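PDB 2B5W: glucose dehydrogenase from Haloferax mediterranei, which catalyses the zinc-dependent oxidation of D-glucose and several other aldoses, passing the electrons to NAD(P)+ with a preference for NADP+. Local coordinates for residues A312-T315 / F316-P320; L148-P151 / I152-E156; A190-K193 / V194-K197; S304-E307 / H308-A312. The protein carries 1 engineered substitution. All coordinates share one frame; numbering follows the deposited sequence.

Overall arrangement
Followed from the N terminus, the four contacts come in series; none encloses or crosses another, and each closes only turns of a helix or its end. Interaction 2 (148-156) forms the start of helix 149-164, beside the zinc and the nicotinamide. Interaction 3 (190-197) ends helix 183-194 of the nucleotide-binding domain. Interaction 4 (304-312) opens helix 306-318, and interaction 1 (312-320) carries it to its last turn, the two sharing Ala312. Helix 149-164 ties them together: Ser153 bonds to Ser304, Ile152 packs on Ala312, and Met191 reaches Ile152 and Thr155. Interactions 1 and 3 also touch, through Leu319 on Ala190, whereas interactions 3 and 4 do not meet.

Interaction 1: residues A312-T315 / F316-P320; sequences ATVT and FTKLP. With K (potassium ion), chain F.
The ring of Phe316 turns away from the helical turn before it, and it is CB rather than a face or edge that meets the preceding carbonyls, Phe316 CB lying 3.3 Å from Ala312 O and close to Thr313 O as well. With CG anti to the backbone N (chi1 180°), the ring is carried out among Gln142, Leu145, Ile152 and Leu324. The other flat groups are peptides. In the plane of the Thr313 carbonyl sits the hydroxyl of Thr317, whose OG1 donates to Thr313 O at 3.2 Å. Near the end of helix 306-318, in contrast, Lys318 N donates to Thr315 O, three residues back, over 2.9 Å from well above the carbonyl plane; a weak bond from Leu319 N to the same oxygen accompanies it. On the outer surface Val314 and Lys318 run side by side, with Val314 CG1 4.2 Å from Lys318 NZ. The buried surface differs: Thr315 OG1 binds a potassium ion at 2.8 Å and is hydrogen-bonded to Glu156 of helix 149-164. With the oxygen bound to the potassium, the proton is probably directed to the Glu156 carboxylate, and the ion's charge would polarise the O-H bond.

Interaction 2: residues L148-P151 / I152-E156; sequences LIEP and ISITE. With NAP (NADP nicotinamide-adenine-dinucleotide phosphate), chain I.
Glu150 and Ile154 meet one turn apart in a buried contact at the start of helix 149-164, where Glu150 borders the catalytic zinc site and Ile154 touches the nicotinamide of NADP. Bent at chi2 (-85°), the Glu150 side chain brings OE2 back to within 3.6 Å of Ile154 CD1. That same methyl lies 3.7 Å from the carboxamide oxygen O7N of NADP, and the other branch, Ile154 CG2, comes to 3.9 Å from C4N, the carbon that receives hydride in dehydrogenases of this kind. With an alanine here both outer branches would be missing, and the nicotinamide would probably lose an apolar neighbour while the Glu150 carboxylate gained freedom to turn. Behind these side chains, two donors grip the carbonyl oxygen of Glu150: Ile154 N at 3.1 Å, and Ser153 OG at 2.6 Å, which lies on a lone pair in the carbonyl plane. The serine hydroxyl is also hydrogen-bonded to Ser304. Farther back, Ile152 lays CG1 3.1 Å from Leu148 O and turns toward helix 183-194. Glu150 is known to bind the catalytic zinc and substrate, but here its side chain stands about 4 Å from the metal (nearest atoms); its carbonyl oxygen accepts two hydrogen bonds, while an aliphatic branch separates its carboxylate from the cofactor's amide.

Interaction 3: residues A190-K193 / V194-K197; sequences AMLK and VDDK. With K (potassium ion), chain E.
Val194 lays its CG2 methyl against the carbonyl oxygens of the preceding turn, 3.5 Å from Met191 O and 3.7 Å from Ala190 O. This branch stands between the backbone N and the carbonyl carbon (chi1 -58° for CG1), over the oxygens to which Val194 N makes two weak hydrogen bonds. One residue on, Asp195 CB rests 3.4 Å from Leu192 O, and the carboxylate runs alongside the leucine, its OD2 4.0 Å from Leu192 CD2. A weak bond from Asp195 N to Leu192 O follows near the end of helix 183-194, the helix that follows the glycine-rich turn of the Rossmann-type nucleotide-binding domain. Here the chain leaves the helix through an Asx turn: Lys197 N donates an almost straight bond (172°) to Asp195 OD1 over 2.8 Å, meeting the oxygen on its anti side. Tyr163 of helix 149-164 holds the other oxygen, OD2, and thereby fixes how the carboxylate is turned. The turn in its place, Lys197 O binds a potassium ion at 2.7 Å, in a site completed by Asp172, Pro173 and Gly198. Around the helix, Met191 packs on Ile152 and Thr155, whereas Lys193 extends the other way and bonds through NZ to Leu221 O.

Interaction 4: residues S304-E307 / H308-A312; sequences SHVE and HFEAA
His305 and His308 are joined by a hydrogen bond at the N terminus of helix 306-318, where His305 is the N-cap. The backbone N of His305 donates to His308 ND1 over 2.9 Å, nearly straight (168°) and only 4° out of the imidazole plane, so the ring is met squarely at its edge. This is one half of a capping box: the third helical residue accepts from the N-cap backbone, here with a histidine as acceptor, while the His305 side chain points away. In His308, CG lies anti to the carbonyl carbon (chi1 -54°), which brings ND1 back to the His305 N-H. Ordinary helical bonds follow, Phe309 N to His305 O at 3.1 Å and Glu310 N to Val306 O at 3.0 Å.

Around the Phe309 ring the contacts are polar atoms against carbon. His305 O lies at the edge in the ring plane, 3.1 Å from CD1, and Ser304 OG, whose polar partner is Ser153, approaches CE1 obliquely at 3.2 Å. The Phe309 side chain also packs on Glu150 and Val136, among others. Val306 supplies apolar branches: CG1 lies 3.7 Å from the carboxylate oxygen OE2 of Glu310, where the two side chains cross, and CG2 sits over one face of the His305 ring, offset toward its rim.

A leucine in place of His308 would take away the acceptor, and the His305 N-H is likely to be left without its mate, as is Glu160, which bonds to NE2. With ND1 accepting, the imidazole proton probably sits on NE2 and faces the Glu160 carboxylate, so one ring connects the helix start to helix 149-164.

Interaction 1: residues A312-T315 / F316-P320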
loop_
_atom_site.group_PDB
_atom_site.type_symbol
_atom_site.label_atom_id
_atom_site.label_comp_id
_atom_site.label_asym_id
_atom_site.label_seq_id
_atom_site.Cartn_x
_atom_site.Cartn_y
_atom_site.Cartn_z
ATOM N N ALA A 312 -6.352 21.802 0.975
ATOM C CA ALA A 312 -5.806 22.509 -0.206
ATOM C C ALA A 312 -5.728 24.001 -0.040
ATOM O O ALA A 312 -4.790 24.625 -0.547
ATOM C CB ALA A 312 -6.624 22.169 -1.472
ATOM N N THR A 313 -6.707 24.634 0.631
ATOM C CA THR A 313 -6.652 26.067 0.848
ATOM C C THR A 313 -5.439 26.500 1.652
ATOM O O THR A 313 -4.842 27.556 1.391
ATOM C CB THR A 313 -7.936 26.692 1.449
ATOM O OG1 THR A 313 -8.131 26.266 2.841
ATOM C CG2 THR A 313 -9.163 26.269 0.648
ATOM N N VAL A 314 -5.091 25.711 2.681
ATOM C CA VAL A 314 -3.940 25.998 3.494
ATOM C C VAL A 314 -2.637 25.771 2.698
ATOM O O VAL A 314 -1.735 26.603 2.727
ATOM C CB VAL A 314 -3.994 25.105 4.772
ATOM C CG1 VAL A 314 -2.716 25.240 5.601
ATOM C CG2 VAL A 314 -5.183 25.488 5.641
ATOM N N THR A 315 -2.581 24.664 1.979
ATOM C CA THR A 315 -1.413 24.374 1.165
ATOM C C THR A 315 -1.202 25.449 0.109
ATOM O O THR A 315 -0.085 25.916 -0.123
ATOM C CB THR A 315 -1.563 23.017 0.548
ATOM O OG1 THR A 315 -1.544 22.007 1.578
ATOM C CG2 THR A 315 -0.364 22.698 -0.415
ATOM N N PHE A 316 -2.298 25.903 -0.512
ATOM C CA PHE A 316 -2.207 26.981 -1.509
ATOM C C PHE A 316 -1.446 28.206 -1.010
ATOM O O PHE A 316 -0.606 28.760 -1.699
ATOM C CB PHE A 316 -3.618 27.382 -1.922
ATOM C CG PHE A 316 -3.675 28.486 -2.946
ATOM C CD1 PHE A 316 -3.607 29.768 -2.585
ATOM C CD2 PHE A 316 -3.912 28.172 -4.270
ATOM C CE1 PHE A 316 -3.658 30.785 -3.538
ATOM C CE2 PHE A 316 -4.003 29.172 -5.225
ATOM C CZ PHE A 316 -3.889 30.458 -4.845
ATOM N N THR A 317 -1.716 28.618 0.234
ATOM C CA THR A 317 -1.073 29.761 0.859
ATOM C C THR A 317 0.446 29.658 0.983
ATOM O O THR A 317 1.176 30.651 1.033
ATOM C CB THR A 317 -1.730 29.980 2.232
ATOM O OG1 THR A 317 -3.144 30.230 2.050
ATOM C CG2 THR A 317 -1.222 31.159 2.886
ATOM N N LYS A 318 0.935 28.398 0.994
ATOM C CA LYS A 318 2.352 28.124 1.097
ATOM C C LYS A 318 3.085 27.984 -0.233
ATOM O O LYS A 318 4.317 27.917 -0.279
ATOM C CB LYS A 318 2.556 26.823 1.864
ATOM C CG LYS A 318 2.043 26.861 3.254
ATOM C CD LYS A 318 2.350 25.576 4.043
ATOM C CE LYS A 318 1.603 25.545 5.374
ATOM N NZ LYS A 318 1.322 24.141 5.904
ATOM N N LEU A 319 2.344 27.892 -1.310
ATOM C CA LEU A 319 3.004 27.723 -2.612
ATOM C C LEU A 319 3.666 29.046 -3.039
ATOM O O LEU A 319 3.128 30.121 -2.803
ATOM C CB LEU A 319 2.004 27.230 -3.660
ATOM C CG LEU A 319 1.333 25.898 -3.370
ATOM C CD1 LEU A 319 0.242 25.630 -4.385
ATOM C CD2 LEU A 319 2.284 24.799 -3.226
ATOM N N PRO A 320 4.839 29.009 -3.662
ATOM C CA PRO A 320 5.471 30.277 -4.069
ATOM C C PRO A 320 4.667 31.059 -5.108
ATOM O O PRO A 320 4.038 30.438 -5.988
ATOM C CB PRO A 320 6.816 29.837 -4.649
ATOM C CG PRO A 320 7.002 28.487 -4.241
ATOM C CD PRO A 320 5.647 27.838 -4.017
HETATM K K K F . 0.543 20.944 3.166
#

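Interaction 2: residues L148-P151 / I152-E156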
loop_
_atom_site.group_PDB
_atom_site.type_symbol
_atom_site.label_atom_id
_atom_site.label_comp_id
_atom_site.label_asym_id
_atom_site.label_seq_id
_atom_site.Cartn_x
_atom_site.Cartn_y
_atom_site.Cartn_z
ATOM N N LEU A 148 -7.565 25.802 -8.907
ATOM C CA LEU A 148 -6.457 24.948 -8.530
ATOM C C LEU A 148 -6.772 24.169 -7.260
ATOM O O LEU A 148 -6.066 23.210 -6.944
ATOM C CB LEU A 148 -5.187 25.746 -8.287
ATOM C CG LEU A 148 -4.571 26.425 -9.511
ATOM C CD1 LEU A 148 -3.317 27.152 -9.089
ATOM C CD2 LEU A 148 -4.297 25.441 -10.584
ATOM N N ILE A 149 -7.829 24.546 -6.551
ATOM C CA ILE A 149 -8.177 23.843 -5.277
ATOM C C ILE A 149 -8.542 22.377 -5.566
ATOM O O ILE A 149 -8.078 21.477 -4.860
ATOM C CB ILE A 149 -9.287 24.585 -4.551
ATOM C CG1 ILE A 149 -8.844 25.967 -4.113
ATOM C CG2 ILE A 149 -9.839 23.759 -3.410
ATOM C CD1 ILE A 149 -7.605 25.962 -3.235
ATOM N N GLU A 150 -9.332 22.082 -6.601
ATOM C CA GLU A 150 -9.611 20.688 -6.880
ATOM C C GLU A 150 -8.374 19.861 -7.216
ATOM O O GLU A 150 -8.165 18.803 -6.628
ATOM C CB GLU A 150 -10.738 20.532 -7.947
ATOM C CG GLU A 150 -11.304 19.112 -8.046
ATOM C CD GLU A 150 -10.538 18.192 -8.950
ATOM O OE1 GLU A 150 -9.616 18.677 -9.656
ATOM O OE2 GLU A 150 -10.812 16.956 -8.976
ATOM N N PRO A 151 -7.498 20.269 -8.143
ATOM C CA PRO A 151 -6.279 19.499 -8.371
ATOM C C PRO A 151 -5.406 19.342 -7.128
ATOM O O PRO A 151 -4.871 18.264 -6.901
ATOM C CB PRO A 151 -5.542 20.305 -9.454
ATOM C CG PRO A 151 -6.474 21.230 -9.976
ATOM C CD PRO A 151 -7.705 21.327 -9.146
ATOM N N ILE A 152 -5.250 20.414 -6.352
ATOM C CA ILE A 152 -4.475 20.313 -5.092
ATOM C C ILE A 152 -5.098 19.232 -4.195
ATOM O O ILE A 152 -4.383 18.422 -3.590
ATOM C CB ILE A 152 -4.344 21.671 -4.365
ATOM C CG1 ILE A 152 -3.506 22.669 -5.197
ATOM C CG2 ILE A 152 -3.653 21.481 -2.988
ATOM C CD1 ILE A 152 -3.544 24.071 -4.684
ATOM N N SER A 153 -6.429 19.223 -4.136
ATOM C CA SER A 153 -7.158 18.248 -3.304
ATOM C C SER A 153 -6.913 16.800 -3.693
ATOM O O SER A 153 -6.940 15.913 -2.823
ATOM C CB SER A 153 -8.672 18.555 -3.263
ATOM O OG SER A 153 -9.369 18.115 -4.399
ATOM N N ILE A 154 -6.762 16.546 -4.988
ATOM C CA ILE A 154 -6.424 15.217 -5.496
ATOM C C ILE A 154 -5.137 14.750 -4.806
ATOM O O ILE A 154 -5.044 13.622 -4.330
ATOM C CB ILE A 154 -6.280 15.216 -7.029
ATOM C CG1 ILE A 154 -7.622 15.484 -7.718
ATOM C CG2 ILE A 154 -5.616 13.943 -7.479
ATOM C CD1 ILE A 154 -8.678 14.479 -7.459
ATOM N N THR A 155 -4.116 15.599 -4.797
ATOM C CA THR A 155 -2.875 15.269 -4.133
ATOM C C THR A 155 -3.031 15.171 -2.633
ATOM O O THR A 155 -2.430 14.298 -2.020
ATOM C CB THR A 155 -1.799 16.286 -4.534
ATOM O OG1 THR A 155 -1.570 16.062 -5.940
ATOM C CG2 THR A 155 -0.486 16.023 -3.803
ATOM N N GLU A 156 -3.823 16.036 -2.042
ATOM C CA GLU A 156 -4.012 15.957 -0.596
ATOM C C GLU A 156 -4.569 14.572 -0.229
ATOM O O GLU A 156 -4.150 13.991 0.769
ATOM C CB GLU A 156 -4.944 17.038 -0.091
ATOM C CG GLU A 156 -4.474 18.468 -0.250
ATOM C CD GLU A 156 -3.399 18.931 0.717
ATOM O OE1 GLU A 156 -2.934 18.151 1.588
ATOM O OE2 GLU A 156 -3.031 20.098 0.589
HETATM P PA NAP I . -0.925 15.158 -18.359
HETATM O O1A NAP I . -1.249 14.382 -19.544
HETATM O O2A NAP I . -1.035 16.674 -18.574
HETATM O O5B NAP I . 0.543 14.862 -17.864
HETATM C C5B NAP I . 1.171 13.611 -17.940
HETATM C C4B NAP I . 2.623 13.988 -18.137
HETATM O O4B NAP I . 3.393 12.815 -17.990
HETATM C C3B NAP I . 2.925 14.585 -19.525
HETATM O O3B NAP I . 3.499 15.880 -19.455
HETATM C C2B NAP I . 3.879 13.570 -20.155
HETATM O O2B NAP I . 4.957 14.135 -20.883
HETATM C C1B NAP I . 4.421 12.832 -18.954
HETATM N N9A NAP I . 4.781 11.468 -19.289
HETATM C C8A NAP I . 3.951 10.496 -19.798
HETATM N N7A NAP I . 4.673 9.374 -19.975
HETATM C C5A NAP I . 5.976 9.639 -19.623
HETATM C C6A NAP I . 7.155 8.887 -19.603
HETATM N N6A NAP I . 7.215 7.615 -20.050
HETATM N N1A NAP I . 8.321 9.470 -19.166
HETATM C C2A NAP I . 8.342 10.775 -18.721
HETATM N N3A NAP I . 7.185 11.535 -18.739
HETATM C C4A NAP I . 6.030 10.969 -19.165
HETATM O O3 NAP I . -1.973 14.879 -17.191
HETATM P PN NAP I . -2.180 15.574 -15.744
HETATM O O1N NAP I . -0.890 16.009 -15.137
HETATM O O2N NAP I . -3.355 16.503 -15.726
HETATM O O5D NAP I . -2.565 14.130 -15.178
HETATM C C5D NAP I . -1.561 13.180 -14.880
HETATM C C4D NAP I . -2.167 11.788 -14.712
HETATM O O4D NAP I . -3.014 11.813 -13.560
HETATM C C3D NAP I . -3.042 11.344 -15.888
HETATM O O3D NAP I . -2.832 9.978 -16.185
HETATM C C2D NAP I . -4.455 11.601 -15.375
HETATM O O2D NAP I . -5.464 10.854 -16.003
HETATM C C1D NAP I . -4.291 11.268 -13.893
HETATM N N1N NAP I . -5.224 11.927 -12.971
HETATM C C2N NAP I . -5.759 11.112 -12.021
HETATM C C3N NAP I . -6.567 11.643 -11.057
HETATM C C7N NAP I . -6.960 10.707 -9.951
HETATM O O7N NAP I . -7.938 11.260 -9.129
HETATM N N7N NAP I . -6.377 9.481 -9.849
HETATM C C4N NAP I . -6.903 13.003 -11.036
HETATM C C5N NAP I . -6.340 13.824 -12.005
HETATM C C6N NAP I . -5.472 13.279 -12.962
HETATM P P2B NAP I . 4.849 14.446 -22.505
HETATM O O1X NAP I . 3.898 15.490 -22.787
HETATM O O2X NAP I . 6.302 14.818 -22.865
HETATM O O3X NAP I . 4.446 13.157 -23.228
#

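Interaction 3: residues A190-K193 / V194-K197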
loop_
_atom_site.group_PDB
_atom_site.type_symbol
_atom_site.label_atom_id
_atom_site.label_comp_id
_atom_site.label_asym_id
_atom_site.label_seq_id
_atom_site.Cartn_x
_atom_site.Cartn_y
_atom_site.Cartn_z
ATOM N N ALA A 190 5.572 21.072 -6.089
ATOM C CA ALA A 190 5.569 22.240 -5.236
ATOM C C ALA A 190 4.935 21.941 -3.892
ATOM O O ALA A 190 5.415 22.405 -2.845
ATOM C CB ALA A 190 4.844 23.405 -5.894
ATOM N N MET A 191 3.868 21.148 -3.893
ATOM C CA MET A 191 3.293 20.719 -2.625
ATOM C C MET A 191 4.283 19.906 -1.759
ATOM O O MET A 191 4.358 20.077 -0.563
ATOM C CB MET A 191 2.012 19.910 -2.827
ATOM C CG MET A 191 0.910 20.702 -3.508
ATOM S SD MET A 191 -0.526 19.702 -3.935
ATOM C CE MET A 191 -1.006 19.092 -2.291
ATOM N N LEU A 192 5.032 19.010 -2.368
ATOM C CA LEU A 192 6.000 18.205 -1.650
ATOM C C LEU A 192 7.116 19.082 -1.089
ATOM O O LEU A 192 7.609 18.832 -0.007
ATOM C CB LEU A 192 6.562 17.062 -2.521
ATOM C CG LEU A 192 5.522 15.999 -2.858
ATOM C CD1 LEU A 192 6.006 15.086 -3.971
ATOM C CD2 LEU A 192 5.146 15.149 -1.625
ATOM N N LYS A 193 7.471 20.151 -1.793
ATOM C CA LYS A 193 8.508 21.024 -1.294
ATOM C C LYS A 193 8.124 21.627 0.046
ATOM O O LYS A 193 8.988 21.885 0.897
ATOM C CB LYS A 193 8.767 22.131 -2.318
ATOM C CG LYS A 193 9.917 23.040 -1.969
ATOM C CD LYS A 193 10.191 23.984 -3.108
ATOM C CE LYS A 193 11.293 24.994 -2.788
ATOM N NZ LYS A 193 12.597 24.346 -2.927
ATOM N N VAL A 194 6.822 21.919 0.217
ATOM C CA VAL A 194 6.343 22.547 1.439
ATOM C C VAL A 194 5.670 21.598 2.436
ATOM O O VAL A 194 5.211 22.042 3.508
ATOM C CB VAL A 194 5.419 23.793 1.157
ATOM C CG1 VAL A 194 6.161 24.814 0.345
ATOM C CG2 VAL A 194 4.129 23.392 0.495
ATOM N N ASP A 195 5.670 20.311 2.107
ATOM C CA ASP A 195 5.030 19.284 2.905
ATOM C C ASP A 195 5.651 19.237 4.299
ATOM O O ASP A 195 6.865 19.376 4.449
ATOM C CB ASP A 195 5.149 17.941 2.154
ATOM C CG ASP A 195 4.314 16.798 2.729
ATOM O OD1 ASP A 195 4.390 16.493 3.930
ATOM O OD2 ASP A 195 3.616 16.091 1.956
ATOM N N ASP A 196 4.794 19.057 5.308
ATOM C CA ASP A 196 5.226 18.917 6.697
ATOM C C ASP A 196 6.199 17.745 6.932
ATOM O O ASP A 196 6.895 17.741 7.943
ATOM C CB ASP A 196 4.005 18.738 7.635
ATOM C CG ASP A 196 3.101 19.986 7.734
ATOM O OD1 ASP A 196 3.551 21.120 7.477
ATOM O OD2 ASP A 196 1.903 19.892 8.098
ATOM N N LYS A 197 6.267 16.747 6.029
ATOM C CA LYS A 197 7.257 15.680 6.135
ATOM C C LYS A 197 8.709 16.186 6.043
ATOM O O LYS A 197 9.653 15.462 6.427
ATOM C CB LYS A 197 7.067 14.617 5.046
ATOM C CG LYS A 197 5.785 13.789 5.137
ATOM C CD LYS A 197 5.878 12.689 6.125
ATOM C CE LYS A 197 4.553 11.962 6.309
ATOM N NZ LYS A 197 3.572 12.776 7.080
HETATM K K K E . 12.210 14.646 6.741
#

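Interaction 4: residues S304-E307 / H308-A312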
loop_
_atom_site.group_PDB
_atom_site.type_symbol
_atom_site.label_atom_id
_atom_site.label_comp_id
_atom_site.label_asym_id
_atom_site.label_seq_id
_atom_site.Cartn_x
_atom_site.Cartn_y
_atom_site.Cartn_z
ATOM N N SER A 304 -11.296 12.996 -4.403
ATOM C CA SER A 304 -10.994 13.708 -3.166
ATOM C C SER A 304 -12.287 14.187 -2.594
ATOM O O SER A 304 -13.319 14.222 -3.297
ATOM C CB SER A 304 -10.020 14.893 -3.429
ATOM O OG SER A 304 -10.602 15.806 -4.371
ATOM N N HIS A 305 -12.272 14.574 -1.318
ATOM C CA HIS A 305 -13.491 15.047 -0.696
ATOM C C HIS A 305 -13.244 16.260 0.176
ATOM O O HIS A 305 -12.176 16.877 0.134
ATOM C CB HIS A 305 -14.197 13.919 0.080
ATOM C CG HIS A 305 -15.680 14.117 0.173
ATOM N ND1 HIS A 305 -16.457 14.414 -0.927
ATOM C CD2 HIS A 305 -16.511 14.129 1.251
ATOM C CE1 HIS A 305 -17.715 14.556 -0.534
ATOM N NE2 HIS A 305 -17.772 14.395 0.785
ATOM N N VAL A 306 -14.289 16.704 0.875
ATOM C CA VAL A 306 -14.321 18.012 1.489
ATOM C C VAL A 306 -13.074 18.316 2.316
ATOM O O VAL A 306 -12.519 19.394 2.179
ATOM C CB VAL A 306 -15.604 18.223 2.299
ATOM C CG1 VAL A 306 -15.529 19.484 3.148
ATOM C CG2 VAL A 306 -16.806 18.293 1.353
ATOM N N GLU A 307 -12.641 17.405 3.177
ATOM C CA GLU A 307 -11.470 17.694 4.017
ATOM C C GLU A 307 -10.224 17.977 3.183
ATOM O O GLU A 307 -9.348 18.727 3.611
ATOM C CB GLU A 307 -11.184 16.519 4.941
ATOM C CG GLU A 307 -12.220 16.315 6.023
ATOM C CD GLU A 307 -11.878 15.136 6.939
ATOM O OE1 GLU A 307 -10.708 14.648 6.913
ATOM O OE2 GLU A 307 -12.788 14.696 7.678
ATOM N N HIS A 308 -10.133 17.338 2.027
ATOM C CA HIS A 308 -8.975 17.533 1.150
ATOM C C HIS A 308 -9.023 18.882 0.468
ATOM O O HIS A 308 -7.983 19.511 0.238
ATOM C CB HIS A 308 -8.921 16.430 0.090
ATOM C CG HIS A 308 -8.955 15.059 0.658
ATOM N ND1 HIS A 308 -9.947 14.140 0.372
ATOM C CD2 HIS A 308 -8.146 14.475 1.580
ATOM C CE1 HIS A 308 -9.721 13.040 1.076
ATOM N NE2 HIS A 308 -8.630 13.217 1.809
ATOM N N PHE A 309 -10.224 19.346 0.137
ATOM C CA PHE A 309 -10.408 20.679 -0.432
ATOM C C PHE A 309 -10.074 21.746 0.625
ATOM O O PHE A 309 -9.420 22.738 0.332
ATOM C CB PHE A 309 -11.856 20.916 -0.944
ATOM C CG PHE A 309 -12.209 20.208 -2.231
ATOM C CD1 PHE A 309 -12.269 18.820 -2.308
ATOM C CD2 PHE A 309 -12.501 20.938 -3.386
ATOM C CE1 PHE A 309 -12.569 18.141 -3.478
ATOM C CE2 PHE A 309 -12.868 20.254 -4.577
ATOM C CZ PHE A 309 -12.873 18.867 -4.637
ATOM N N GLU A 310 -10.470 21.532 1.883
ATOM C CA GLU A 310 -10.080 22.458 2.953
ATOM C C GLU A 310 -8.559 22.509 3.157
ATOM O O GLU A 310 -7.972 23.578 3.250
ATOM C CB GLU A 310 -10.797 22.109 4.271
ATOM C CG GLU A 310 -12.292 22.348 4.245
ATOM C CD GLU A 310 -12.993 21.853 5.536
ATOM O OE1 GLU A 310 -12.340 21.354 6.453
ATOM O OE2 GLU A 310 -14.218 21.925 5.541
ATOM N N ALA A 311 -7.922 21.332 3.161
ATOM C CA ALA A 311 -6.487 21.219 3.323
ATOM C C ALA A 311 -5.798 21.940 2.178
ATOM O O ALA A 311 -4.817 22.643 2.390
ATOM C CB ALA A 311 -6.061 19.794 3.386
ATOM N N ALA A 312 -6.352 21.802 0.975
ATOM C CA ALA A 312 -5.806 22.509 -0.206
ATOM C C ALA A 312 -5.728 24.001 -0.040
ATOM O O ALA A 312 -4.790 24.625 -0.547
ATOM C CB ALA A 312 -6.624 22.169 -1.472
#